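Local coordinates for protein aminoglycoside N(3)-acetyltransferase (Streptomyces griseus, PDB 7LAP) that probably transfers an acetyl group to the 3-amino group of aminoglycoside antibiotics, as an N-acetyltransferase of the Antibiotic_NAT resistance family, at residues 43-48 and 76-81; 132-137 and 153-158; 195-200 and 282-287; 201-206 and 231-236. All coordinates share one frame; numbering follows the deposited sequence.

Contact 1: 43-48 and 76-81; sequences MFHTRL and LVTCGW
M43 and L76 pair as parallel neighbours on two inner strands, 41-46 and 74-78, of the mixed sheet. One direct backbone hydrogen bond joins the segments. F44 N donates to L76 O at 3.0 Å, and the donor lies almost straight ahead of the carbonyl. The same oxygen also takes a CA-H...O contact from M43 CA at 3.2 Å. Beyond this point the strands diverge. The axes of strands 43-46 and 76-78 are 52° apart, and a water fills in for the next direct bond. It donates to F44 O at 2.8 Å and accepts from T78 N at 2.9 Å. The side chains alternate between the two faces of the sheet. M43 and L76 share one face, where their CB atoms lie 3.9 Å apart and the side chains cross at about a right angle. The M43 chain is extended, with CG anti to the backbone N (chi1 178°), and its CE reaches T78 CB at 4.0 Å. On the other face, F44 and V77 lie side by side and point the same way. V77 CG1 sits over the F44 ring, 3.8 Å from its centroid, in a CH-pi contact. L121 of helix 120-126 and L65 of helix 58-69 also pack on F44. Back on the M43 face, T78 CG2 approaches NE2 and CD2 of H45 obliquely. H45 NE2 also has a weak hydrogen bond to T188 OG1. Strand 176-180 bonds to M43 and H45 on the other side of strand 41-46. The chain links these strands through helices 48-51 and 58-69, a beta-alpha-beta crossover in the mixed sheet.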
loop_
_atom_site.group_PDB
_atom_site.type_symbol
_atom_site.label_atom_id
_atom_site.label_comp_id
_atom_site.label_asym_id
_atom_site.label_seq_id
_atom_site.Cartn_x
_atom_site.Cartn_y
_atom_site.Cartn_z
ATOM N N MET B 43 16.106 0.686 13.344
ATOM C CA MET B 43 15.095 -0.154 12.716
ATOM C C MET B 43 13.777 -0.000 13.484
ATOM O O MET B 43 13.759 -0.091 14.710
ATOM C CB MET B 43 15.566 -1.606 12.745
ATOM C CG MET B 43 14.590 -2.578 12.162
ATOM S SD MET B 43 15.374 -4.199 12.045
ATOM C CE MET B 43 14.264 -4.922 10.824
ATOM N N PHE B 44 12.676 0.242 12.782
ATOM C CA PHE B 44 11.468 0.569 13.513
ATOM C C PHE B 44 10.276 -0.205 12.968
ATOM O O PHE B 44 10.174 -0.458 11.764
ATOM C CB PHE B 44 11.236 2.090 13.542
ATOM C CG PHE B 44 10.848 2.706 12.222
ATOM C CD1 PHE B 44 11.780 2.926 11.227
ATOM C CD2 PHE B 44 9.537 3.108 12.011
ATOM C CE1 PHE B 44 11.392 3.514 10.016
ATOM C CE2 PHE B 44 9.143 3.692 10.824
ATOM C CZ PHE B 44 10.071 3.881 9.814
ATOM N N HIS B 45 9.434 -0.647 13.908
ATOM C CA HIS B 45 8.185 -1.361 13.698
ATOM C C HIS B 45 7.053 -0.489 14.223
ATOM O O HIS B 45 7.141 0.030 15.346
ATOM C CB HIS B 45 8.213 -2.687 14.468
ATOM C CG HIS B 45 9.333 -3.583 14.035
ATOM N ND1 HIS B 45 10.596 -3.543 14.603
ATOM C CD2 HIS B 45 9.392 -4.508 13.045
ATOM C CE1 HIS B 45 11.375 -4.426 13.994
ATOM N NE2 HIS B 45 10.671 -5.019 13.046
ATOM N N THR B 46 5.991 -0.341 13.437
ATOM C CA THR B 46 5.005 0.707 13.673
ATOM C C THR B 46 3.599 0.129 13.658
ATOM O O THR B 46 3.237 -0.634 12.751
ATOM C CB THR B 46 5.097 1.814 12.625
ATOM O OG1 THR B 46 6.452 2.222 12.484
ATOM C CG2 THR B 46 4.215 3.044 13.065
ATOM N N ARG B 47 2.791 0.535 14.632
ATOM C CA ARG B 47 1.344 0.348 14.549
ATOM C C ARG B 47 0.773 1.764 14.492
ATOM O O ARG B 47 0.595 2.435 15.512
ATOM C CB ARG B 47 0.835 -0.492 15.720
ATOM C CG ARG B 47 -0.646 -0.767 15.689
ATOM C CD ARG B 47 -0.989 -2.007 16.529
ATOM N NE ARG B 47 -0.512 -3.206 15.852
ATOM C CZ ARG B 47 -0.552 -4.421 16.384
ATOM N NH1 ARG B 47 -1.038 -4.584 17.603
ATOM N NH2 ARG B 47 -0.093 -5.453 15.702
ATOM N N LEU B 48 0.525 2.231 13.269
ATOM C CA LEU B 48 0.290 3.649 13.048
ATOM C C LEU B 48 -0.928 4.161 13.818
ATOM O O LEU B 48 -0.880 5.246 14.396
ATOM C CB LEU B 48 0.138 3.916 11.546
ATOM C CG LEU B 48 -0.222 5.333 11.089
ATOM C CD1 LEU B 48 0.876 6.366 11.490
ATOM C CD2 LEU B 48 -0.409 5.345 9.553
ATOM N N LEU B 76 15.565 2.069 9.156
ATOM C CA LEU B 76 15.425 0.741 8.596
ATOM C C LEU B 76 14.075 0.109 8.893
ATOM O O LEU B 76 13.552 0.301 9.953
ATOM C CB LEU B 76 16.422 -0.186 9.245
ATOM C CG LEU B 76 17.713 -0.614 8.615
ATOM C CD1 LEU B 76 18.704 0.437 9.033
ATOM C CD2 LEU B 76 18.159 -1.953 9.132
ATOM N N VAL B 77 13.542 -0.675 7.975
ATOM C CA VAL B 77 12.286 -1.382 8.211
ATOM C C VAL B 77 12.399 -2.784 7.641
ATOM O O VAL B 77 13.283 -3.080 6.839
ATOM C CB VAL B 77 11.060 -0.694 7.567
ATOM C CG1 VAL B 77 10.801 0.720 8.205
ATOM C CG2 VAL B 77 11.268 -0.596 6.084
ATOM N N THR B 78 11.482 -3.649 8.045
ATOM C CA THR B 78 11.405 -4.969 7.451
ATOM C C THR B 78 10.269 -4.931 6.439
ATOM O O THR B 78 9.186 -4.429 6.751
ATOM C CB THR B 78 11.227 -6.050 8.519
ATOM O OG1 THR B 78 11.030 -7.307 7.881
ATOM C CG2 THR B 78 9.987 -5.811 9.404
ATOM N N CYS B 79 10.548 -5.350 5.195
ATOM C CA CYS B 79 9.567 -5.344 4.092
ATOM C C CYS B 79 9.030 -6.729 3.740
ATOM O O CYS B 79 7.806 -6.973 3.764
ATOM C CB CYS B 79 10.210 -4.736 2.821
ATOM S SG CYS B 79 10.490 -2.998 2.937
ATOM N N GLY B 80 9.901 -7.660 3.359
ATOM C CA GLY B 80 9.405 -8.909 2.777
ATOM C C GLY B 80 8.711 -8.652 1.446
ATOM O O GLY B 80 8.826 -7.595 0.849
ATOM N N TRP B 81 7.965 -9.656 1.002
ATOM C CA TRP B 81 7.322 -9.657 -0.318
ATOM C C TRP B 81 5.901 -10.194 -0.182
ATOM O O TRP B 81 5.720 -11.389 0.080
ATOM C CB TRP B 81 8.114 -10.507 -1.302
ATOM C CG TRP B 81 7.598 -10.547 -2.697
ATOM C CD1 TRP B 81 6.679 -9.684 -3.279
ATOM C CD2 TRP B 81 7.933 -11.514 -3.697
ATOM N NE1 TRP B 81 6.429 -10.074 -4.571
ATOM C CE2 TRP B 81 7.193 -11.187 -4.858
ATOM C CE3 TRP B 81 8.819 -12.606 -3.740
ATOM C CZ2 TRP B 81 7.312 -11.915 -6.052
ATOM C CZ3 TRP B 81 8.914 -13.350 -4.925
ATOM C CH2 TRP B 81 8.166 -13.000 -6.062
HETATM O O HOH W 1 9.653 -2.589 10.024
#

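Contact 2: 132-137 and 153-158; sequences VRSRHP and DAHPWD
H155 O is gripped by two nitrogens of R135, NE at 2.8 Å and NH2 at 3.1 Å. This side-on clamp ties the loop after strand 132-133 to the loop after helix 148-152. The oxygen lies in the guanidinium plane, whereas both donors reach it from the same face of the carbonyl plane. The NE bond is the straighter one, at 158°. The guanidinium also lies flat on the W157 indole, planes 10° apart, in a cation-pi stack. R135 CZ is 3.9 Å from the centroid of the W157 six-membered ring. Next to the clamp, a water accepts from both R135 N and H155 N.

H136 and H155 form an edge-to-face pair, centroids 5.2 Å apart, with H136 giving the edge. H136 CB also sits over the centre of the H155 ring, a CH-pi contact. S134 OG and H155 ND1 share a hydrogen bond of 2.7 Å, and S134 OG is also bonded to L141 N. H155 NE2 is bonded to P160 O. P137 CD packs on W157 CZ3, with I211 of strand 204-213 touching both residues. H136 NE2 donates to W157 O at 2.7 Å, in the ring plane and on a carbonyl lone pair.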
loop_
_atom_site.group_PDB
_atom_site.type_symbol
_atom_site.label_atom_id
_atom_site.label_comp_id
_atom_site.label_asym_id
_atom_site.label_seq_id
_atom_site.Cartn_x
_atom_site.Cartn_y
_atom_site.Cartn_z
ATOM N N VAL B 132 16.621 2.528 -0.036
ATOM C CA VAL B 132 17.301 1.365 -0.623
ATOM C C VAL B 132 16.637 0.102 -0.089
ATOM O O VAL B 132 16.486 -0.049 1.126
ATOM C CB VAL B 132 18.798 1.359 -0.279
ATOM C CG1 VAL B 132 19.496 0.100 -0.858
ATOM C CG2 VAL B 132 19.483 2.648 -0.772
ATOM N N ARG B 133 16.267 -0.811 -0.982
ATOM C CA ARG B 133 15.590 -2.035 -0.571
ATOM C C ARG B 133 16.509 -3.222 -0.824
ATOM O O ARG B 133 17.116 -3.303 -1.893
ATOM C CB ARG B 133 14.297 -2.227 -1.339
ATOM C CG ARG B 133 13.484 -3.300 -0.651
ATOM C CD ARG B 133 12.626 -4.008 -1.576
ATOM N NE ARG B 133 11.528 -4.734 -0.947
ATOM C CZ ARG B 133 10.335 -4.776 -1.514
ATOM N NH1 ARG B 133 10.156 -4.100 -2.634
ATOM N NH2 ARG B 133 9.350 -5.474 -0.966
ATOM N N SER B 134 16.623 -4.138 0.147
ATOM C CA SER B 134 17.588 -5.225 -0.037
ATOM C C SER B 134 17.037 -6.251 -1.031
ATOM O O SER B 134 15.862 -6.240 -1.393
ATOM C CB SER B 134 17.968 -5.860 1.310
ATOM O OG SER B 134 17.036 -6.825 1.758
ATOM N N ARG B 135 17.910 -7.125 -1.508
ATOM C CA ARG B 135 17.582 -7.912 -2.684
ATOM C C ARG B 135 16.867 -9.206 -2.351
ATOM O O ARG B 135 16.440 -9.920 -3.273
ATOM C CB ARG B 135 18.866 -8.206 -3.478
ATOM C CG ARG B 135 19.810 -9.109 -2.730
ATOM C CD ARG B 135 21.152 -9.367 -3.467
ATOM N NE ARG B 135 21.910 -10.408 -2.782
ATOM C CZ ARG B 135 22.978 -11.038 -3.279
ATOM N NH1 ARG B 135 23.449 -10.731 -4.490
ATOM N NH2 ARG B 135 23.569 -11.990 -2.561
ATOM N N HIS B 136 16.706 -9.531 -1.070
ATOM C CA HIS B 136 16.199 -10.857 -0.740
ATOM C C HIS B 136 14.704 -10.950 -1.034
ATOM O O HIS B 136 13.956 -10.062 -0.637
ATOM C CB HIS B 136 16.439 -11.188 0.731
ATOM C CG HIS B 136 16.496 -12.659 0.979
ATOM N ND1 HIS B 136 15.363 -13.437 1.116
ATOM C CD2 HIS B 136 17.547 -13.508 1.018
ATOM C CE1 HIS B 136 15.723 -14.701 1.259
ATOM N NE2 HIS B 136 17.043 -14.769 1.212
ATOM N N PRO B 137 14.239 -12.024 -1.691
ATOM C CA PRO B 137 12.807 -12.125 -2.033
ATOM C C PRO B 137 11.926 -12.487 -0.879
ATOM O O PRO B 137 10.719 -12.235 -0.950
ATOM C CB PRO B 137 12.763 -13.258 -3.069
ATOM C CG PRO B 137 13.994 -14.129 -2.716
ATOM C CD PRO B 137 15.045 -13.105 -2.299
ATOM N N ASP B 153 23.216 -3.686 1.307
ATOM C CA ASP B 153 23.964 -4.187 0.159
ATOM C C ASP B 153 24.099 -5.704 0.206
ATOM O O ASP B 153 24.354 -6.282 1.263
ATOM C CB ASP B 153 25.363 -3.556 0.130
ATOM C CG ASP B 153 26.158 -3.955 -1.109
ATOM O OD1 ASP B 153 25.661 -3.689 -2.224
ATOM O OD2 ASP B 153 27.269 -4.517 -0.976
ATOM N N ALA B 154 23.909 -6.342 -0.944
ATOM C CA ALA B 154 24.199 -7.763 -1.120
ATOM C C ALA B 154 23.618 -8.619 0.006
ATOM O O ALA B 154 24.337 -9.352 0.675
ATOM C CB ALA B 154 25.719 -7.983 -1.225
ATOM N N HIS B 155 22.302 -8.530 0.211
ATOM C CA HIS B 155 21.656 -9.379 1.213
ATOM C C HIS B 155 21.980 -10.853 0.948
ATOM O O HIS B 155 21.715 -11.355 -0.163
ATOM C CB HIS B 155 20.152 -9.165 1.181
ATOM C CG HIS B 155 19.446 -9.583 2.434
ATOM N ND1 HIS B 155 18.415 -8.847 2.975
ATOM C CD2 HIS B 155 19.605 -10.661 3.243
ATOM C CE1 HIS B 155 17.958 -9.457 4.061
ATOM N NE2 HIS B 155 18.666 -10.559 4.249
ATOM N N PRO B 156 22.547 -11.577 1.921
ATOM C CA PRO B 156 22.955 -12.969 1.674
ATOM C C PRO B 156 21.750 -13.825 1.355
ATOM O O PRO B 156 20.742 -13.791 2.071
ATOM C CB PRO B 156 23.595 -13.396 2.999
ATOM C CG PRO B 156 23.997 -12.118 3.647
ATOM C CD PRO B 156 22.941 -11.128 3.265
ATOM N N TRP B 157 21.869 -14.621 0.290
ATOM C CA TRP B 157 20.735 -15.423 -0.166
ATOM C C TRP B 157 20.307 -16.429 0.898
ATOM O O TRP B 157 19.140 -16.460 1.320
ATOM C CB TRP B 157 21.081 -16.155 -1.459
ATOM C CG TRP B 157 21.305 -15.284 -2.664
ATOM C CD1 TRP B 157 22.354 -15.368 -3.563
ATOM C CD2 TRP B 157 20.430 -14.270 -3.166
ATOM N NE1 TRP B 157 22.192 -14.428 -4.560
ATOM C CE2 TRP B 157 21.027 -13.737 -4.328
ATOM C CE3 TRP B 157 19.221 -13.723 -2.714
ATOM C CZ2 TRP B 157 20.439 -12.710 -5.059
ATOM C CZ3 TRP B 157 18.646 -12.704 -3.441
ATOM C CH2 TRP B 157 19.251 -12.211 -4.602
ATOM N N ASP B 158 21.239 -17.270 1.327
ATOM C CA ASP B 158 21.014 -18.291 2.341
ATOM C C ASP B 158 21.439 -17.766 3.700
ATOM O O ASP B 158 22.279 -16.872 3.797
ATOM C CB ASP B 158 21.801 -19.561 2.014
ATOM C CG ASP B 158 21.306 -20.223 0.749
ATOM O OD1 ASP B 158 20.165 -20.712 0.772
ATOM O OD2 ASP B 158 22.055 -20.277 -0.251
HETATM O O HOH W 2 20.664 -6.486 -1.085
#

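Contact 3: 195-200 and 282-287; sequences ALAQAP and RWIEEH
A197, the first residue beyond the helical part of 189-196, turns its CB toward helix 273-289. That methyl meets I284 CG2 at 3.7 Å, the main apolar touch of the contact.

Q198 follows with the polar link. Its backbone N donates to E285 OE2 at 2.8 Å, with an N-H...O angle of 163°. The carboxylate uses its anti lone pair, the one directed away from OE1. E285 CG is anti to the carbonyl carbon (chi1 -69°). The chain beyond it is extended (chi2 179°) and carries the carboxylate outward from the helix to the passing backbone. E285 CG also lies 3.3 Å from Q198 O, so the chain runs close to both polar groups of this residue. Q198 O is bonded in turn to ND2 of N289, one turn further along the helix, and E285 O accepts from the same nitrogen.

A199 then directs its CB toward the helix, near I284 O at 4.5 Å. F232 packs against both A199 and I284. The carboxylate of E285 and the amide of N289 thus satisfy the N-H and C=O of Q198, in a backbone that has left the helix; the apolar part is small.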
loop_
_atom_site.group_PDB
_atom_site.type_symbol
_atom_site.label_atom_id
_atom_site.label_comp_id
_atom_site.label_asym_id
_atom_site.label_seq_id
_atom_site.Cartn_x
_atom_site.Cartn_y
_atom_site.Cartn_z
ATOM N N ALA B 195 19.269 -17.090 14.522
ATOM C CA ALA B 195 20.276 -17.569 13.579
ATOM C C ALA B 195 21.617 -17.831 14.260
ATOM O O ALA B 195 22.327 -18.765 13.878
ATOM C CB ALA B 195 20.438 -16.574 12.434
ATOM N N LEU B 196 21.972 -17.038 15.275
ATOM C CA LEU B 196 23.229 -17.219 16.002
ATOM C C LEU B 196 23.145 -18.259 17.115
ATOM O O LEU B 196 24.182 -18.821 17.502
ATOM C CB LEU B 196 23.683 -15.898 16.640
ATOM C CG LEU B 196 23.915 -14.685 15.749
ATOM C CD1 LEU B 196 24.254 -13.459 16.600
ATOM C CD2 LEU B 196 25.016 -14.973 14.728
ATOM N N ALA B 197 21.953 -18.511 17.654
ATOM C CA ALA B 197 21.840 -19.299 18.873
ATOM C C ALA B 197 22.132 -20.766 18.607
ATOM O O ALA B 197 21.694 -21.332 17.598
ATOM C CB ALA B 197 20.450 -19.149 19.489
ATOM N N GLN B 198 22.870 -21.384 19.532
ATOM C CA GLN B 198 23.237 -22.790 19.441
ATOM C C GLN B 198 22.488 -23.578 20.505
ATOM O O GLN B 198 22.714 -23.386 21.703
ATOM C CB GLN B 198 24.751 -22.981 19.581
ATOM C CG GLN B 198 25.542 -22.531 18.349
ATOM C CD GLN B 198 24.867 -22.939 17.035
ATOM O OE1 GLN B 198 24.646 -22.102 16.147
ATOM N NE2 GLN B 198 24.525 -24.222 16.916
ATOM N N ALA B 199 21.611 -24.473 20.063
ATOM C CA ALA B 199 20.803 -25.287 20.957
ATOM C C ALA B 199 20.198 -26.409 20.136
ATOM O O ALA B 199 19.984 -26.237 18.930
ATOM C CB ALA B 199 19.703 -24.451 21.631
ATOM N N PRO B 200 19.914 -27.559 20.741
ATOM C CA PRO B 200 19.374 -28.680 19.964
ATOM C C PRO B 200 17.962 -28.393 19.476
ATOM O O PRO B 200 17.202 -27.643 20.095
ATOM C CB PRO B 200 19.390 -29.840 20.966
ATOM C CG PRO B 200 19.227 -29.172 22.293
ATOM C CD PRO B 200 19.991 -27.875 22.181
ATOM N N ARG B 282 21.500 -15.460 24.492
ATOM C CA ARG B 282 21.717 -16.067 25.797
ATOM C C ARG B 282 20.412 -16.614 26.368
ATOM O O ARG B 282 20.393 -17.674 27.005
ATOM C CB ARG B 282 22.350 -15.060 26.755
ATOM C CG ARG B 282 22.496 -15.585 28.181
ATOM C CD ARG B 282 23.529 -14.783 28.944
ATOM N NE ARG B 282 23.247 -13.365 28.765
ATOM C CZ ARG B 282 22.337 -12.689 29.463
ATOM N NH1 ARG B 282 21.644 -13.296 30.426
ATOM N NH2 ARG B 282 22.131 -11.400 29.208
ATOM N N TRP B 283 19.305 -15.920 26.126
ATOM C CA TRP B 283 18.012 -16.445 26.547
ATOM C C TRP B 283 17.732 -17.789 25.884
ATOM O O TRP B 283 17.360 -18.761 26.549
ATOM C CB TRP B 283 16.914 -15.435 26.218
ATOM C CG TRP B 283 15.587 -15.780 26.830
ATOM C CD1 TRP B 283 15.076 -15.312 28.008
ATOM C CD2 TRP B 283 14.609 -16.674 26.290
ATOM N NE1 TRP B 283 13.839 -15.868 28.235
ATOM C CE2 TRP B 283 13.529 -16.703 27.192
ATOM C CE3 TRP B 283 14.541 -17.450 25.126
ATOM C CZ2 TRP B 283 12.395 -17.483 26.972
ATOM C CZ3 TRP B 283 13.417 -18.219 24.906
ATOM C CH2 TRP B 283 12.356 -18.229 25.823
ATOM N N ILE B 284 17.930 -17.865 24.568
ATOM C CA ILE B 284 17.600 -19.082 23.839
ATOM C C ILE B 284 18.517 -20.220 24.248
ATOM O O ILE B 284 18.076 -21.362 24.420
ATOM C CB ILE B 284 17.667 -18.822 22.323
ATOM C CG1 ILE B 284 16.570 -17.839 21.913
ATOM C CG2 ILE B 284 17.574 -20.136 21.563
ATOM C CD1 ILE B 284 16.673 -17.400 20.465
ATOM N N GLU B 285 19.806 -19.931 24.415
ATOM C CA GLU B 285 20.747 -20.993 24.737
ATOM C C GLU B 285 20.566 -21.484 26.164
ATOM O O GLU B 285 20.736 -22.682 26.437
ATOM C CB GLU B 285 22.167 -20.501 24.494
ATOM C CG GLU B 285 22.429 -20.316 23.003
ATOM C CD GLU B 285 23.818 -19.811 22.701
ATOM O OE1 GLU B 285 24.464 -19.285 23.633
ATOM O OE2 GLU B 285 24.264 -19.941 21.532
ATOM N N GLU B 286 20.200 -20.593 27.084
ATOM C CA GLU B 286 20.025 -21.051 28.456
ATOM C C GLU B 286 18.717 -21.807 28.627
ATOM O O GLU B 286 18.691 -22.857 29.273
ATOM C CB GLU B 286 20.122 -19.875 29.426
ATOM C CG GLU B 286 21.536 -19.322 29.487
ATOM C CD GLU B 286 21.679 -18.102 30.379
ATOM O OE1 GLU B 286 20.657 -17.448 30.692
ATOM O OE2 GLU B 286 22.832 -17.791 30.756
ATOM N N HIS B 287 17.630 -21.328 28.024
ATOM C CA HIS B 287 16.371 -22.048 28.173
ATOM C C HIS B 287 16.359 -23.361 27.392
ATOM O O HIS B 287 15.716 -24.325 27.822
ATOM C CB HIS B 287 15.206 -21.153 27.757
ATOM C CG HIS B 287 14.848 -20.125 28.785
ATOM N ND1 HIS B 287 15.631 -19.017 29.036
ATOM C CD2 HIS B 287 13.804 -20.049 29.646
ATOM C CE1 HIS B 287 15.078 -18.298 30.000
ATOM N NE2 HIS B 287 13.967 -18.900 30.383
#

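Contact 4: 201-206 and 231-236; sequences GKRFVT and AFDYSS
K202 and F232 cross obliquely, the aliphatic part of the lysine running past CE2 and CZ of the ring. K202 CG is 3.8 Å from F232 CZ, and K202 CB is equally close to F232 CE2. K202 CG is anti to the backbone N (chi1 -160°), and the extended chain beyond it carries NZ past the ring. There NZ bonds to E194 O in the last turn of helix 189-196 and to A197 O just beyond it.

R203 and D233 lie side by side and point the same way, with guanidinium and carboxylate planes 57° apart. The touch is made by R203 NH2 against D233 CB at 3.5 Å. R203 NH2 and D233 OD2 are 4.0 Å apart, beyond a salt bridge. F232 O lies over one face of the guanidinium, toward its rim. D233 OD1 instead accepts from S235 N at 2.7 Å, forming an Asx turn.

Between these two pairs R203 N donates to A231 O at 2.6 Å, with a CA-H...O contact from K202 CA. K202 and R203 pack round this one direct backbone hydrogen bond. The lysine charge probably suits the carbonyls it meets, while the charges of R203 and D233 probably add only a mild attraction.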
loop_
_atom_site.group_PDB
_atom_site.type_symbol
_atom_site.label_atom_id
_atom_site.label_comp_id
_atom_site.label_asym_id
_atom_site.label_seq_id
_atom_site.Cartn_x
_atom_site.Cartn_y
_atom_site.Cartn_z
ATOM N N GLY B 201 17.620 -29.004 18.346
ATOM C CA GLY B 201 16.290 -28.874 17.792
ATOM C C GLY B 201 16.065 -27.664 16.916
ATOM O O GLY B 201 14.921 -27.214 16.795
ATOM N N LYS B 202 17.109 -27.131 16.291
ATOM C CA LYS B 202 16.966 -25.931 15.479
ATOM C C LYS B 202 16.220 -26.246 14.183
ATOM O O LYS B 202 16.519 -27.235 13.507
ATOM C CB LYS B 202 18.335 -25.332 15.177
ATOM C CG LYS B 202 18.294 -23.858 14.770
ATOM C CD LYS B 202 19.690 -23.297 14.809
ATOM C CE LYS B 202 19.693 -21.848 14.513
ATOM N NZ LYS B 202 20.969 -21.227 14.936
ATOM N N ARG B 203 15.247 -25.403 13.844
ATOM C CA ARG B 203 14.360 -25.631 12.711
ATOM C C ARG B 203 14.802 -24.799 11.519
ATOM O O ARG B 203 15.005 -23.585 11.637
ATOM C CB ARG B 203 12.913 -25.289 13.069
ATOM C CG ARG B 203 12.287 -26.217 14.087
ATOM C CD ARG B 203 11.298 -25.495 14.982
ATOM N NE ARG B 203 10.633 -26.449 15.860
ATOM C CZ ARG B 203 9.312 -26.577 15.978
ATOM N NH1 ARG B 203 8.503 -25.786 15.281
ATOM N NH2 ARG B 203 8.798 -27.490 16.800
ATOM N N PHE B 204 14.912 -25.447 10.367
ATOM C CA PHE B 204 15.322 -24.791 9.143
ATOM C C PHE B 204 14.261 -24.998 8.072
ATOM O O PHE B 204 13.459 -25.933 8.135
ATOM C CB PHE B 204 16.685 -25.310 8.679
ATOM C CG PHE B 204 17.816 -24.900 9.582
ATOM C CD1 PHE B 204 18.421 -23.659 9.432
ATOM C CD2 PHE B 204 18.276 -25.752 10.579
ATOM C CE1 PHE B 204 19.473 -23.274 10.260
ATOM C CE2 PHE B 204 19.322 -25.376 11.409
ATOM C CZ PHE B 204 19.917 -24.134 11.251
ATOM N N VAL B 205 14.249 -24.093 7.095
ATOM C CA VAL B 205 13.307 -24.154 5.986
ATOM C C VAL B 205 14.084 -24.116 4.684
ATOM O O VAL B 205 15.184 -23.556 4.605
ATOM C CB VAL B 205 12.267 -23.007 6.033
ATOM C CG1 VAL B 205 11.321 -23.226 7.186
ATOM C CG2 VAL B 205 12.952 -21.644 6.159
ATOM N N THR B 206 13.515 -24.757 3.667
ATOM C CA THR B 206 13.993 -24.687 2.295
ATOM C C THR B 206 12.797 -24.353 1.424
ATOM O O THR B 206 11.742 -24.984 1.555
ATOM C CB THR B 206 14.615 -26.007 1.848
ATOM O OG1 THR B 206 15.803 -26.250 2.596
ATOM C CG2 THR B 206 14.959 -25.955 0.379
ATOM N N ALA B 231 12.516 -20.769 15.297
ATOM C CA ALA B 231 13.673 -21.590 14.966
ATOM C C ALA B 231 13.871 -22.749 15.938
ATOM O O ALA B 231 14.703 -23.629 15.684
ATOM C CB ALA B 231 14.917 -20.703 14.917
ATOM N N PHE B 232 13.131 -22.785 17.038
ATOM C CA PHE B 232 13.203 -23.898 17.971
ATOM C C PHE B 232 11.794 -24.257 18.397
ATOM O O PHE B 232 10.828 -23.558 18.077
ATOM C CB PHE B 232 14.048 -23.558 19.202
ATOM C CG PHE B 232 15.438 -23.117 18.874
ATOM C CD1 PHE B 232 15.702 -21.794 18.563
ATOM C CD2 PHE B 232 16.480 -24.025 18.862
ATOM C CE1 PHE B 232 16.983 -21.386 18.237
ATOM C CE2 PHE B 232 17.762 -23.619 18.542
ATOM C CZ PHE B 232 18.011 -22.304 18.230
ATOM N N ASP B 233 11.668 -25.351 19.128
ATOM C CA ASP B 233 10.447 -25.568 19.881
ATOM C C ASP B 233 10.633 -24.869 21.218
ATOM O O ASP B 233 11.452 -25.291 22.043
ATOM C CB ASP B 233 10.115 -27.045 20.064
ATOM C CG ASP B 233 8.753 -27.235 20.693
ATOM O OD1 ASP B 233 8.175 -26.232 21.163
ATOM O OD2 ASP B 233 8.240 -28.370 20.693
ATOM N N TYR B 234 9.887 -23.795 21.413
ATOM C CA TYR B 234 9.877 -23.055 22.661
ATOM C C TYR B 234 8.841 -23.576 23.653
ATOM O O TYR B 234 8.499 -22.861 24.600
ATOM C CB TYR B 234 9.617 -21.591 22.363
ATOM C CG TYR B 234 10.633 -20.935 21.464
ATOM C CD1 TYR B 234 11.852 -20.511 21.966
ATOM C CD2 TYR B 234 10.360 -20.708 20.121
ATOM C CE1 TYR B 234 12.772 -19.885 21.159
ATOM C CE2 TYR B 234 11.264 -20.075 19.309
ATOM C CZ TYR B 234 12.475 -19.666 19.830
ATOM O OH TYR B 234 13.397 -19.033 19.022
ATOM N N SER B 235 8.339 -24.801 23.445
ATOM C CA SER B 235 7.315 -25.402 24.302
ATOM C C SER B 235 7.669 -25.362 25.781
ATOM O O SER B 235 6.818 -25.091 26.631
ATOM C CB SER B 235 7.097 -26.853 23.890
ATOM O OG SER B 235 8.172 -27.648 24.375
ATOM N N SER B 236 8.922 -25.672 26.109
ATOM C CA SER B 236 9.313 -25.781 27.506
ATOM C C SER B 236 9.546 -24.419 28.142
ATOM O O SER B 236 9.358 -24.265 29.353
ATOM C CB SER B 236 10.577 -26.635 27.631
ATOM O OG SER B 236 11.519 -26.286 26.632
#

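How the contacts relate
Contacts 1, 2 and 3 follow in series along the chain, while both segments of contact 4 fall between those of contact 3. Contacts 1 and 2 have centres 16 Å apart and share the mixed sheet. They meet where G80 O accepts from R133 NH2. Contact 1 lies about 4 Å from the chain centre; contact 2 lies nearer the surface, beside the two-stranded sheet. Contacts 3 and 4, centres 11 Å apart, join helices 189-196 and 273-289 to the start of strand 204-213. K202 and F232 bridge them. The two pairs stay apart, about 7 Å at the nearest atoms. Contact 4 includes this start, and contact 2 packs on I211 further along.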